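Local coordinates for protein putative transcriptional regulator (Methanosarcina mazei, PDB 3R0A) that probably regulates transcription by binding DNA through a winged helix-turn-helix domain, and assembles from two copies of the chain, at residues L29-S34 with D46-S51. Residues are numbered along the deposited sequence; the frame is centred on the assembly and turned at random.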
ATOM      1  N   LEU B  29      20.367  -7.418   1.872  1.00 42.38           N
ATOM      2  CA  LEU B  29      19.520  -8.038   0.884  1.00 42.82           C
ATOM      3  C   LEU B  29      20.345  -9.036   0.073  1.00 42.78           C
ATOM      4  O   LEU B  29      19.928 -10.183  -0.132  1.00 41.63           O
ATOM      5  CB  LEU B  29      18.879  -6.970  -0.013  1.00 42.95           C
ATOM      6  CG  LEU B  29      18.218  -7.556  -1.258  1.00 42.72           C
ATOM      7  CD1 LEU B  29      16.879  -8.236  -0.908  1.00 40.90           C
ATOM      8  CD2 LEU B  29      18.077  -6.495  -2.333  1.00 41.75           C
ATOM      9  N   ASN B  30      21.515  -8.575  -0.378  1.00 43.28           N
ATOM     10  CA  ASN B  30      22.497  -9.440  -1.043  1.00 43.55           C
ATOM     11  C   ASN B  30      22.953 -10.632  -0.201  1.00 43.32           C
ATOM     12  O   ASN B  30      23.232 -11.695  -0.731  1.00 43.24           O
ATOM     13  CB  ASN B  30      23.701  -8.634  -1.508  1.00 43.87           C
ATOM     14  CG  ASN B  30      23.463  -7.963  -2.854  1.00 45.43           C
ATOM     15  OD1 ASN B  30      24.198  -7.060  -3.246  1.00 48.82           O
ATOM     16  ND2 ASN B  30      22.435  -8.409  -3.571  1.00 47.61           N
ATOM     17  N   VAL B  31      23.009 -10.461   1.117  1.00 43.13           N
ATOM     18  CA  VAL B  31      23.227 -11.610   1.999  1.00 41.94           C
ATOM     19  C   VAL B  31      21.996 -12.509   1.998  1.00 42.02           C
ATOM     20  O   VAL B  31      22.130 -13.708   1.856  1.00 41.30           O
ATOM     21  CB  VAL B  31      23.653 -11.202   3.419  1.00 41.60           C
ATOM     22  CG1 VAL B  31      23.381 -12.309   4.417  1.00 39.90           C
ATOM     23  CG2 VAL B  31      25.127 -10.751   3.438  1.00 40.76           C
HETATM   24  N   MSE B  32      20.803 -11.941   2.143  1.00 42.81           N
HETATM   25  CA  MSE B  32      19.600 -12.767   2.058  1.00 43.75           C
HETATM   26  C   MSE B  32      19.553 -13.528   0.725  1.00 45.15           C
HETATM   27  O   MSE B  32      19.184 -14.711   0.722  1.00 44.91           O
HETATM   28  CB  MSE B  32      18.335 -11.930   2.194  1.00 43.66           C
HETATM   29  CG  MSE B  32      17.028 -12.733   2.260  1.00 41.62           C
HETATM   30 SE   MSE B  32      15.616 -11.433   2.540  1.00 38.95          SE
HETATM   31  CE  MSE B  32      14.428 -12.438   3.599  1.00 35.22           C
ATOM     32  N   LYS B  33      19.918 -12.844  -0.376  1.00 46.46           N
ATOM     33  CA  LYS B  33      19.904 -13.427  -1.740  1.00 48.18           C
ATOM     34  C   LYS B  33      20.874 -14.613  -1.781  1.00 49.18           C
ATOM     35  O   LYS B  33      20.539 -15.665  -2.332  1.00 49.88           O
ATOM     36  CB  LYS B  33      20.319 -12.424  -2.842  1.00 48.14           C
ATOM     37  CG  LYS B  33      19.510 -11.135  -2.985  1.00 50.30           C
ATOM     38  CD  LYS B  33      18.254 -11.244  -3.853  1.00 53.04           C
ATOM     39  CE  LYS B  33      18.465 -10.744  -5.292  1.00 53.65           C
ATOM     40  NZ  LYS B  33      19.197  -9.443  -5.357  1.00 53.57           N
ATOM     41  N   SER B  34      22.058 -14.428  -1.184  1.00 49.25           N
ATOM     42  CA  SER B  34      23.058 -15.476  -1.055  1.00 49.87           C
ATOM     43  C   SER B  34      22.548 -16.777  -0.427  1.00 49.69           C
ATOM     44  O   SER B  34      22.923 -17.873  -0.858  1.00 49.58           O
ATOM     45  CB  SER B  34      24.237 -14.967  -0.246  1.00 49.85           C
ATOM     46  OG  SER B  34      25.355 -14.780  -1.091  1.00 53.23           O
ATOM     47  N   ASP B  46      32.038 -16.531   8.236  1.00 67.33           N
ATOM     48  CA  ASP B  46      33.375 -16.597   7.655  1.00 68.40           C
ATOM     49  C   ASP B  46      33.319 -17.100   6.206  1.00 68.60           C
ATOM     50  O   ASP B  46      33.867 -16.464   5.302  1.00 68.61           O
ATOM     51  CB  ASP B  46      34.305 -17.459   8.513  1.00 68.76           C
ATOM     52  CG  ASP B  46      34.868 -16.706   9.713  1.00 70.83           C
ATOM     53  OD1 ASP B  46      35.376 -17.376  10.639  1.00 72.88           O
ATOM     54  OD2 ASP B  46      34.815 -15.450   9.749  1.00 72.91           O
ATOM     55  N   ALA B  47      32.634 -18.221   5.987  1.00 68.98           N
ATOM     56  CA  ALA B  47      32.440 -18.759   4.639  1.00 69.53           C
ATOM     57  C   ALA B  47      31.753 -17.744   3.719  1.00 70.10           C
ATOM     58  O   ALA B  47      32.150 -17.550   2.569  1.00 70.20           O
ATOM     59  CB  ALA B  47      31.633 -20.058   4.703  1.00 69.73           C
ATOM     60  N   LEU B  48      30.721 -17.093   4.244  1.00 70.59           N
ATOM     61  CA  LEU B  48      29.908 -16.175   3.475  1.00 71.09           C
ATOM     62  C   LEU B  48      30.679 -14.920   3.124  1.00 72.03           C
ATOM     63  O   LEU B  48      30.462 -14.323   2.064  1.00 71.99           O
ATOM     64  CB  LEU B  48      28.683 -15.804   4.296  1.00 71.22           C
ATOM     65  CG  LEU B  48      27.356 -15.485   3.633  1.00 69.85           C
ATOM     66  CD1 LEU B  48      26.983 -16.519   2.587  1.00 68.62           C
ATOM     67  CD2 LEU B  48      26.337 -15.451   4.744  1.00 68.87           C
ATOM     68  N   SER B  49      31.569 -14.520   4.032  1.00 73.22           N
ATOM     69  CA  SER B  49      32.410 -13.345   3.839  1.00 74.34           C
ATOM     70  C   SER B  49      33.359 -13.569   2.670  1.00 75.23           C
ATOM     71  O   SER B  49      33.688 -12.636   1.932  1.00 75.28           O
ATOM     72  CB  SER B  49      33.201 -13.046   5.109  1.00 74.13           C
ATOM     73  OG  SER B  49      33.454 -11.657   5.217  1.00 74.62           O
ATOM     74  N   LYS B  50      33.795 -14.819   2.522  1.00 76.43           N
ATOM     75  CA  LYS B  50      34.622 -15.235   1.397  1.00 77.57           C
ATOM     76  C   LYS B  50      33.758 -15.379   0.147  1.00 78.10           C
ATOM     77  O   LYS B  50      34.195 -15.023  -0.959  1.00 78.47           O
ATOM     78  CB  LYS B  50      35.339 -16.561   1.705  1.00 77.59           C
ATOM     79  CG  LYS B  50      36.278 -16.541   2.925  1.00 78.52           C
ATOM     80  CD  LYS B  50      37.627 -15.887   2.621  1.00 79.73           C
ATOM     81  CE  LYS B  50      38.722 -16.388   3.580  1.00 80.03           C
ATOM     82  NZ  LYS B  50      40.027 -15.682   3.350  1.00 79.36           N
ATOM     83  N   SER B  51      32.538 -15.890   0.340  1.00 78.43           N
ATOM     84  CA  SER B  51      31.604 -16.187  -0.752  1.00 78.81           C
ATOM     85  C   SER B  51      31.244 -14.930  -1.531  1.00 79.09           C
ATOM     86  O   SER B  51      31.190 -14.943  -2.766  1.00 79.39           O
ATOM     87  CB  SER B  51      30.336 -16.856  -0.202  1.00 78.85           C
ATOM     88  OG  SER B  51      29.518 -17.382  -1.236  1.00 78.78           O
TER
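Leu48 faces two residues one turn apart on a neighbouring helical segment, its CA lying 8.2 Å from Val31 CA and about as far from Ser34 CA. Residues 29-34 belong to helix 26-37 and residues 46-51 to the short helix 45-51, and each keeps its backbone bonds within its own helix, as in Ser51 N to Ala47 O at 2.8 Å. Leu48 points toward the other helix and divides its two methyls between those residues: CD2 meets Val31 CG1 at 4.3 Å, while CD1 lies against Ser34 CB at 4.2 Å. With chi1 at -149°, twisted away from the fully anti position, the isobutyl group reaches across with its branches forked over both neighbours. Ser34 thus takes part through its methylene carbon, and its OG stays 4.9 Å from Ser51 OG, too far for the two hydroxyls to bond. Helix 56-68 touches both sides, Val59 on Leu48 and Ser62 on Val31, while Leu52 packs on both Val31 and Ser34. Nearby, Ser49 OG bonds to Leu54 O, fastening the helix to the turn that follows it. Helices 26-37, 45-51 and 56-68, followed by the hairpin 72-78/84-90, are consistent with a winged helix-turn-helix, in which 56-68 would probably be the recognition helix. Purely van der Waals and only 111 Å² in all, the pairing is a small, loose apolar touch, without polar bonds to set its direction, and helix 56-68 packs against both segments.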